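Local atomic coordinates of surface glycoprotein (Trypanosoma brucei, PDB entry 5KLH), a protein that is of unknown function but, as a transmembrane surface antigen of insect-stage trypanosomes with a bilobed ectodomain, may act as a sensor. Residues S103-G108 and Q116-Q121; Q121-C126 and G131-Q136. All blocks are in the same frame, centred on the assembly; numbering follows the deposited sequence.

Contact 1 of 2, residues S103-G108 and Q116-Q121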
ATOM      1  N   SER A 103      -2.992   0.166  27.242  1.00 15.08           N
ATOM      2  CA  SER A 103      -3.648  -0.616  28.289  1.00 11.97           C
ATOM      3  C   SER A 103      -3.777  -2.078  27.899  1.00 12.87           C
ATOM      4  O   SER A 103      -3.689  -2.957  28.764  1.00 18.06           O
ATOM      5  CB  SER A 103      -5.032  -0.043  28.620  1.00 17.34           C
ATOM      6  OG  SER A 103      -4.911   1.222  29.249  1.00 22.50           O
ATOM      7  N   SER A 104      -3.942  -2.340  26.602  1.00 13.08           N
ATOM      8  CA  SER A 104      -4.197  -3.693  26.104  1.00 13.72           C
ATOM      9  C   SER A 104      -3.046  -4.642  26.410  1.00 17.41           C
ATOM     10  O   SER A 104      -3.255  -5.836  26.565  1.00 20.56           O
ATOM     11  CB  SER A 104      -4.473  -3.674  24.601  1.00 16.25           C
ATOM     12  OG  SER A 104      -3.344  -3.216  23.882  1.00 22.76           O
ATOM     13  N   GLN A 105      -1.830  -4.112  26.498  1.00 17.08           N
ATOM     14  CA  GLN A 105      -0.678  -4.962  26.786  1.00 20.15           C
ATOM     15  C   GLN A 105       0.036  -4.576  28.070  1.00 18.69           C
ATOM     16  O   GLN A 105       1.211  -4.911  28.256  1.00 18.12           O
ATOM     17  CB  GLN A 105       0.301  -4.923  25.618  1.00 22.16           C
ATOM     18  CG  GLN A 105      -0.221  -5.610  24.372  1.00 26.04           C
ATOM     19  CD  GLN A 105       0.745  -5.498  23.222  1.00 26.55           C
ATOM     20  OE1 GLN A 105       1.288  -4.417  22.958  1.00 29.00           O
ATOM     21  NE2 GLN A 105       0.974  -6.610  22.530  1.00 25.31           N
ATOM     22  N   CYS A 106      -0.684  -3.891  28.952  1.00 15.99           N
ATOM     23  CA  CYS A 106      -0.111  -3.319  30.170  1.00 15.31           C
ATOM     24  C   CYS A 106      -0.379  -4.227  31.356  1.00 17.55           C
ATOM     25  O   CYS A 106      -1.496  -4.684  31.535  1.00 23.07           O
ATOM     26  CB  CYS A 106      -0.704  -1.927  30.426  1.00 18.27           C
ATOM     27  SG  CYS A 106       0.423  -0.724  31.155  1.00 22.14           S
ATOM     28  N   SER A 107       0.656  -4.498  32.150  1.00 12.71           N
ATOM     29  CA  SER A 107       0.547  -5.356  33.330  1.00 19.43           C
ATOM     30  C   SER A 107       0.570  -4.545  34.622  1.00 13.35           C
ATOM     31  O   SER A 107       1.446  -3.699  34.816  1.00 15.30           O
ATOM     32  CB  SER A 107       1.684  -6.381  33.344  1.00 22.29           C
ATOM     33  OG  SER A 107       1.859  -6.941  34.638  1.00 21.64           O
ATOM     34  N   GLY A 108      -0.371  -4.834  35.520  1.00 13.34           N
ATOM     35  CA  GLY A 108      -0.466  -4.103  36.774  1.00 14.31           C
ATOM     36  C   GLY A 108      -1.753  -3.306  36.932  1.00 14.55           C
ATOM     37  O   GLY A 108      -2.723  -3.485  36.188  1.00 14.99           O
ATOM     38  N   GLN A 116       6.381  -4.085  30.155  1.00 16.63           N
ATOM     39  CA  GLN A 116       7.713  -4.660  29.997  1.00 20.29           C
ATOM     40  C   GLN A 116       7.715  -6.045  29.361  1.00 15.50           C
ATOM     41  O   GLN A 116       8.499  -6.299  28.449  1.00 15.23           O
ATOM     42  CB  GLN A 116       8.433  -4.702  31.343  1.00 16.93           C
ATOM     43  CG  GLN A 116       8.901  -3.330  31.805  1.00 18.06           C
ATOM     44  CD  GLN A 116       9.891  -3.415  32.944  1.00 25.71           C
ATOM     45  OE1 GLN A 116      10.935  -4.060  32.824  1.00 25.12           O
ATOM     46  NE2 GLN A 116       9.574  -2.760  34.054  1.00 28.18           N
ATOM     47  N   GLU A 117       6.845  -6.942  29.822  1.00 16.30           N
ATOM     48  CA  GLU A 117       6.863  -8.297  29.270  1.00 19.92           C
ATOM     49  C   GLU A 117       6.510  -8.321  27.781  1.00 17.78           C
ATOM     50  O   GLU A 117       7.164  -9.008  27.001  1.00 17.78           O
ATOM     51  CB  GLU A 117       5.916  -9.226  30.035  1.00 16.26           C
ATOM     52  CG  GLU A 117       5.851 -10.630  29.422  1.00 18.38           C
ATOM     53  CD  GLU A 117       5.057 -11.615  30.268  1.00 28.41           C
ATOM     54  OE1 GLU A 117       4.116 -11.178  30.963  1.00 29.34           O
ATOM     55  OE2 GLU A 117       5.377 -12.825  30.234  1.00 30.00           O
ATOM     56  N   LYS A 118       5.469  -7.585  27.395  1.00 14.24           N
ATOM     57  CA  LYS A 118       5.059  -7.537  25.999  1.00 13.79           C
ATOM     58  C   LYS A 118       6.101  -6.826  25.138  1.00 16.42           C
ATOM     59  O   LYS A 118       6.311  -7.213  23.991  1.00 16.03           O
ATOM     60  CB  LYS A 118       3.700  -6.846  25.842  1.00 18.25           C
ATOM     61  CG  LYS A 118       2.531  -7.672  26.339  1.00 22.14           C
ATOM     62  CD  LYS A 118       2.325  -8.899  25.485  1.00 22.15           C
ATOM     63  CE  LYS A 118       0.987  -9.543  25.825  1.00 32.24           C
ATOM     64  NZ  LYS A 118      -0.062  -8.494  26.028  1.00 39.58           N
ATOM     65  N   HIS A 119       6.746  -5.804  25.692  1.00 13.27           N
ATOM     66  CA  HIS A 119       7.815  -5.106  24.974  1.00 11.84           C
ATOM     67  C   HIS A 119       8.977  -6.063  24.707  1.00 16.36           C
ATOM     68  O   HIS A 119       9.496  -6.131  23.587  1.00 16.66           O
ATOM     69  CB  HIS A 119       8.293  -3.887  25.764  1.00 14.79           C
ATOM     70  CG  HIS A 119       9.340  -3.087  25.054  1.00 13.60           C
ATOM     71  ND1 HIS A 119      10.441  -2.565  25.698  1.00 17.96           N
ATOM     72  CD2 HIS A 119       9.457  -2.726  23.753  1.00 15.70           C
ATOM     73  CE1 HIS A 119      11.190  -1.913  24.823  1.00 18.22           C
ATOM     74  NE2 HIS A 119      10.614  -1.998  23.637  1.00 15.48           N
ATOM     75  N   GLU A 120       9.370  -6.806  25.738  1.00 19.72           N
ATOM     76  CA  GLU A 120      10.453  -7.781  25.624  1.00 18.44           C
ATOM     77  C   GLU A 120      10.165  -8.796  24.523  1.00 16.69           C
ATOM     78  O   GLU A 120      11.050  -9.165  23.755  1.00 17.81           O
ATOM     79  CB  GLU A 120      10.667  -8.500  26.960  1.00 14.96           C
ATOM     80  CG  GLU A 120      11.340  -7.654  28.029  1.00 26.30           C
ATOM     81  CD  GLU A 120      11.111  -8.197  29.432  1.00 28.36           C
ATOM     82  OE1 GLU A 120      10.548  -9.303  29.559  1.00 27.94           O
ATOM     83  OE2 GLU A 120      11.486  -7.511  30.409  1.00 27.92           O
ATOM     84  N   GLN A 121       8.914  -9.243  24.454  1.00 18.93           N
ATOM     85  CA  GLN A 121       8.493 -10.183  23.422  1.00 17.57           C
ATOM     86  C   GLN A 121       8.613  -9.555  22.032  1.00 21.21           C
ATOM     87  O   GLN A 121       9.132 -10.175  21.098  1.00 21.18           O
ATOM     88  CB  GLN A 121       7.054 -10.646  23.680  1.00 20.60           C
ATOM     89  CG  GLN A 121       6.574 -11.740  22.748  1.00 29.87           C
ATOM     90  CD  GLN A 121       5.257 -12.357  23.203  1.00 54.36           C
ATOM     91  OE1 GLN A 121       4.600 -11.853  24.120  1.00 51.65           O
ATOM     92  NE2 GLN A 121       4.870 -13.459  22.567  1.00 47.26           N
TER
HETATM   93  O   HOH W   1       3.234  -6.572  29.263  1.00 16.86           O

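Contact 2 of 2, residues Q121-C126 and G131-Q136. With SO4 (sulfate ion), chain C.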
ATOM      1  N   GLN A 121       8.914  -9.243  24.454  1.00 18.93           N
ATOM      2  CA  GLN A 121       8.493 -10.183  23.422  1.00 17.57           C
ATOM      3  C   GLN A 121       8.613  -9.555  22.032  1.00 21.21           C
ATOM      4  O   GLN A 121       9.132 -10.175  21.098  1.00 21.18           O
ATOM      5  CB  GLN A 121       7.054 -10.646  23.680  1.00 20.60           C
ATOM      6  CG  GLN A 121       6.574 -11.740  22.748  1.00 29.87           C
ATOM      7  CD  GLN A 121       5.257 -12.357  23.203  1.00 54.36           C
ATOM      8  OE1 GLN A 121       4.600 -11.853  24.120  1.00 51.65           O
ATOM      9  NE2 GLN A 121       4.870 -13.459  22.567  1.00 47.26           N
ATOM     10  N   PHE A 122       8.144  -8.316  21.913  1.00 15.50           N
ATOM     11  CA  PHE A 122       8.203  -7.573  20.662  1.00 16.49           C
ATOM     12  C   PHE A 122       9.641  -7.363  20.203  1.00 17.31           C
ATOM     13  O   PHE A 122       9.938  -7.447  19.010  1.00 16.83           O
ATOM     14  CB  PHE A 122       7.496  -6.220  20.828  1.00 18.25           C
ATOM     15  CG  PHE A 122       7.406  -5.411  19.558  1.00 22.74           C
ATOM     16  CD1 PHE A 122       6.383  -5.639  18.648  1.00 18.37           C
ATOM     17  CD2 PHE A 122       8.328  -4.400  19.293  1.00 16.46           C
ATOM     18  CE1 PHE A 122       6.282  -4.884  17.485  1.00 21.83           C
ATOM     19  CE2 PHE A 122       8.238  -3.646  18.131  1.00 15.79           C
ATOM     20  CZ  PHE A 122       7.213  -3.884  17.226  1.00 19.86           C
ATOM     21  N   ARG A 123      10.527  -7.083  21.151  1.00 19.85           N
ATOM     22  CA  ARG A 123      11.939  -6.884  20.841  1.00 18.56           C
ATOM     23  C   ARG A 123      12.579  -8.188  20.368  1.00 18.69           C
ATOM     24  O   ARG A 123      13.314  -8.211  19.372  1.00 19.33           O
ATOM     25  CB  ARG A 123      12.668  -6.319  22.064  1.00 19.98           C
ATOM     26  CG  ARG A 123      14.180  -6.202  21.936  1.00 21.09           C
ATOM     27  CD  ARG A 123      14.725  -5.314  23.048  1.00 23.95           C
ATOM     28  NE  ARG A 123      14.350  -5.808  24.376  1.00 21.14           N
ATOM     29  CZ  ARG A 123      14.331  -5.071  25.487  1.00 21.25           C
ATOM     30  NH1 ARG A 123      14.660  -3.783  25.454  1.00 19.61           N
ATOM     31  NH2 ARG A 123      13.976  -5.627  26.640  1.00 23.50           N
ATOM     32  N   ASN A 124      12.285  -9.279  21.069  1.00 17.19           N
ATOM     33  CA  ASN A 124      12.814 -10.584  20.677  1.00 21.52           C
ATOM     34  C   ASN A 124      12.276 -11.000  19.319  1.00 20.82           C
ATOM     35  O   ASN A 124      12.980 -11.636  18.532  1.00 23.95           O
ATOM     36  CB  ASN A 124      12.479 -11.655  21.723  1.00 23.47           C
ATOM     37  CG  ASN A 124      13.214 -11.449  23.039  1.00 27.41           C
ATOM     38  OD1 ASN A 124      14.253 -10.788  23.096  1.00 25.07           O
ATOM     39  ND2 ASN A 124      12.671 -12.026  24.111  1.00 23.11           N
ATOM     40  N   LYS A 125      11.027 -10.635  19.046  1.00 21.07           N
ATOM     41  CA  LYS A 125      10.397 -10.964  17.774  1.00 21.78           C
ATOM     42  C   LYS A 125      11.109 -10.248  16.633  1.00 21.23           C
ATOM     43  O   LYS A 125      11.329 -10.816  15.557  1.00 22.73           O
ATOM     44  CB  LYS A 125       8.912 -10.594  17.795  1.00 23.76           C
ATOM     45  CG  LYS A 125       8.178 -10.913  16.503  1.00 30.39           C
ATOM     46  CD  LYS A 125       6.673 -11.014  16.712  1.00 34.05           C
ATOM     47  CE  LYS A 125       5.977 -11.408  15.420  1.00 40.65           C
ATOM     48  NZ  LYS A 125       6.229 -10.426  14.327  1.00 50.59           N
ATOM     49  N   CYS A 126      11.462  -8.994  16.880  1.00 19.14           N
ATOM     50  CA  CYS A 126      12.185  -8.201  15.898  1.00 19.53           C
ATOM     51  C   CYS A 126      13.442  -8.919  15.412  1.00 21.57           C
ATOM     52  O   CYS A 126      13.631  -9.116  14.210  1.00 22.32           O
ATOM     53  CB  CYS A 126      12.558  -6.853  16.488  1.00 17.87           C
ATOM     54  SG  CYS A 126      13.492  -5.829  15.345  1.00 20.53           S
ATOM     55  N   GLY A 131      15.357  -8.157  12.010  1.00 23.41           N
ATOM     56  CA  GLY A 131      15.408  -6.722  12.199  1.00 18.43           C
ATOM     57  C   GLY A 131      16.505  -6.314  13.159  1.00 23.59           C
ATOM     58  O   GLY A 131      17.224  -7.162  13.706  1.00 26.52           O
ATOM     59  N   GLN A 132      16.652  -5.007  13.333  1.00 21.52           N
ATOM     60  CA  GLN A 132      17.476  -4.445  14.390  1.00 27.27           C
ATOM     61  C   GLN A 132      16.572  -3.669  15.327  1.00 21.59           C
ATOM     62  O   GLN A 132      15.632  -3.025  14.874  1.00 21.78           O
ATOM     63  CB  GLN A 132      18.573  -3.548  13.810  1.00 25.22           C
ATOM     64  CG  GLN A 132      19.706  -4.335  13.178  1.00 29.29           C
ATOM     65  CD  GLN A 132      20.633  -3.473  12.351  1.00 29.71           C
ATOM     66  OE1 GLN A 132      20.981  -2.357  12.742  1.00 39.56           O
ATOM     67  NE2 GLN A 132      21.026  -3.979  11.186  1.00 36.60           N
ATOM     68  N   TYR A 133      16.830  -3.750  16.625  1.00 17.77           N
ATOM     69  CA  TYR A 133      15.967  -3.082  17.584  1.00 16.81           C
ATOM     70  C   TYR A 133      16.640  -1.878  18.225  1.00 20.30           C
ATOM     71  O   TYR A 133      17.845  -1.874  18.487  1.00 21.79           O
ATOM     72  CB  TYR A 133      15.500  -4.052  18.681  1.00 16.58           C
ATOM     73  CG  TYR A 133      14.221  -3.575  19.319  1.00 15.33           C
ATOM     74  CD1 TYR A 133      13.001  -3.789  18.688  1.00 16.03           C
ATOM     75  CD2 TYR A 133      14.232  -2.876  20.520  1.00 17.54           C
ATOM     76  CE1 TYR A 133      11.818  -3.342  19.252  1.00 14.84           C
ATOM     77  CE2 TYR A 133      13.056  -2.424  21.091  1.00 19.15           C
ATOM     78  CZ  TYR A 133      11.854  -2.665  20.448  1.00 17.24           C
ATOM     79  OH  TYR A 133      10.689  -2.206  21.012  1.00 18.27           O
ATOM     80  N   SER A 134      15.842  -0.849  18.473  1.00 15.92           N
ATOM     81  CA  SER A 134      16.291   0.307  19.223  1.00 18.90           C
ATOM     82  C   SER A 134      15.391   0.466  20.439  1.00 23.09           C
ATOM     83  O   SER A 134      14.201   0.745  20.290  1.00 19.41           O
ATOM     84  CB  SER A 134      16.265   1.561  18.351  1.00 22.09           C
ATOM     85  OG  SER A 134      16.584   2.712  19.100  1.00 23.96           O
ATOM     86  N   THR A 135      15.945   0.275  21.634  1.00 17.16           N
ATOM     87  CA  THR A 135      15.162   0.424  22.862  1.00 18.15           C
ATOM     88  C   THR A 135      15.182   1.877  23.309  1.00 22.02           C
ATOM     89  O   THR A 135      16.243   2.492  23.398  1.00 22.74           O
ATOM     90  CB  THR A 135      15.688  -0.487  23.987  1.00 17.64           C
ATOM     91  OG1 THR A 135      15.525  -1.857  23.591  1.00 18.78           O
ATOM     92  CG2 THR A 135      14.936  -0.241  25.284  1.00 20.30           C
ATOM     93  N   GLN A 136      14.001   2.427  23.569  1.00 17.55           N
ATOM     94  CA  GLN A 136      13.880   3.824  23.964  1.00 18.83           C
ATOM     95  C   GLN A 136      13.498   3.982  25.423  1.00 19.42           C
ATOM     96  O   GLN A 136      13.949   4.914  26.089  1.00 21.33           O
ATOM     97  CB  GLN A 136      12.852   4.535  23.078  1.00 21.51           C
ATOM     98  CG  GLN A 136      13.297   4.696  21.645  1.00 31.17           C
ATOM     99  CD  GLN A 136      14.499   5.613  21.517  1.00 35.49           C
ATOM    100  OE1 GLN A 136      14.627   6.601  22.248  1.00 38.32           O
ATOM    101  NE2 GLN A 136      15.397   5.284  20.589  1.00 30.48           N
TER
HETATM  102  S   SO4 C 301      18.500  -3.611  22.457  1.00 29.14           S
HETATM  103  O1  SO4 C 301      18.436  -3.819  23.899  1.00 31.18           O
HETATM  104  O2  SO4 C 301      18.135  -4.853  21.770  1.00 22.86           O
HETATM  105  O3  SO4 C 301      17.580  -2.528  22.117  1.00 23.07           O
HETATM  106  O4  SO4 C 301      19.857  -3.232  22.054  1.00 36.35           O

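Contact 1 of 2, residues S103-G108 and Q116-Q121
Q105 and K118 carry this contact, in which a disulfide-pinned loop lies against the first turn of helix 116-128. The loop follows strand 85-100 in an outlying part of the bilobed ectodomain. The two side chains cross at about a right angle, and they touch through their carbon chains. K118 CG packs on Q105 CB at 3.6 Å. The lysine then bends back at chi2 (-67°) and chi4 (41°), which curls its amine over the glutamine stem. K118 NZ lies 3.3 Å from Q105 CG. S104 O, 4.2 Å from K118 NZ, is too far away for a hydrogen bond. No direct hydrogen bond joins the two segments. One water bridges the backbones instead: it donates to Q105 O at 2.8 Å and accepts from K118 N at 3.1 Å. F99 of strand 85-100 touches both side chains. Further out, the C106-C113 disulfide ties the loop to the residues just before the helix, and S107 pairs with D114 through the backbone. At the helix start, Q116 N donates a hydrogen bond to D114 OD1.

Contact 2 of 2, residues Q121-C126 and G131-Q136
R123 lies across one face of the Y133 ring in a CH-pi contact. R123 CG sits 3.9 Å from the Y133 ring centroid and 23° off the ring normal. F122 meets the same ring at its edge, with F122 CD2 3.6 Å from Y133 CE1. C126 CB touches Y133 CD1 at 3.8 Å. C126 SG lies at the ring edge, 5.3 Å from the Y133 centroid, in a sulfur-aromatic contact. This sulfur is bonded to C149 of strand 145-164. H119, one helical turn before R123, holds the Y133 hydroxyl.

The unit is a helix followed by a strand. Helix 121-126 runs nearly antiparallel to strand 132-135, at 151°, and the strand pairs antiparallel with strand 145-164 in the sheet. The disulfide thus links the helix to the neighbouring strand of the sheet.

Two hydrogen bonds cross the contact. G131 N donates to C126 O at 3.0 Å, from above the carbonyl plane, in a bond that spans the connection between helix and strand. R123 is bent at chi3 (56°), beyond the stretch that covers the ring, and its NH1 donates in the guanidinium plane to T135 OG1 at 2.8 Å. T135 OG1 donates in turn to SO4 O3 at 2.6 Å. The sulfate, probably from the crystallisation liquor, also bonds Y127 OH.

In the fold
Contact 1 comes first along the chain and closes before contact 2 opens. Their centres are 14 Å apart. Both use helix 116-128 and they share Q121. Contact 1 sets the start of the helix against the preceding loop, and contact 2 sets the next turns against strand 132-135. H119 joins them directly: its NE2 is hydrogen-bonded to Y133 OH at 2.6 Å. F99 of strand 85-100 touches side chains of both contacts. The centres of contacts 1 and 2 lie about 29 and 24 Å from the centre of the chain, in the outlying lobe. All four disulfides seen in the chain fall between C101 and C149, in this region, and probably stiffen it.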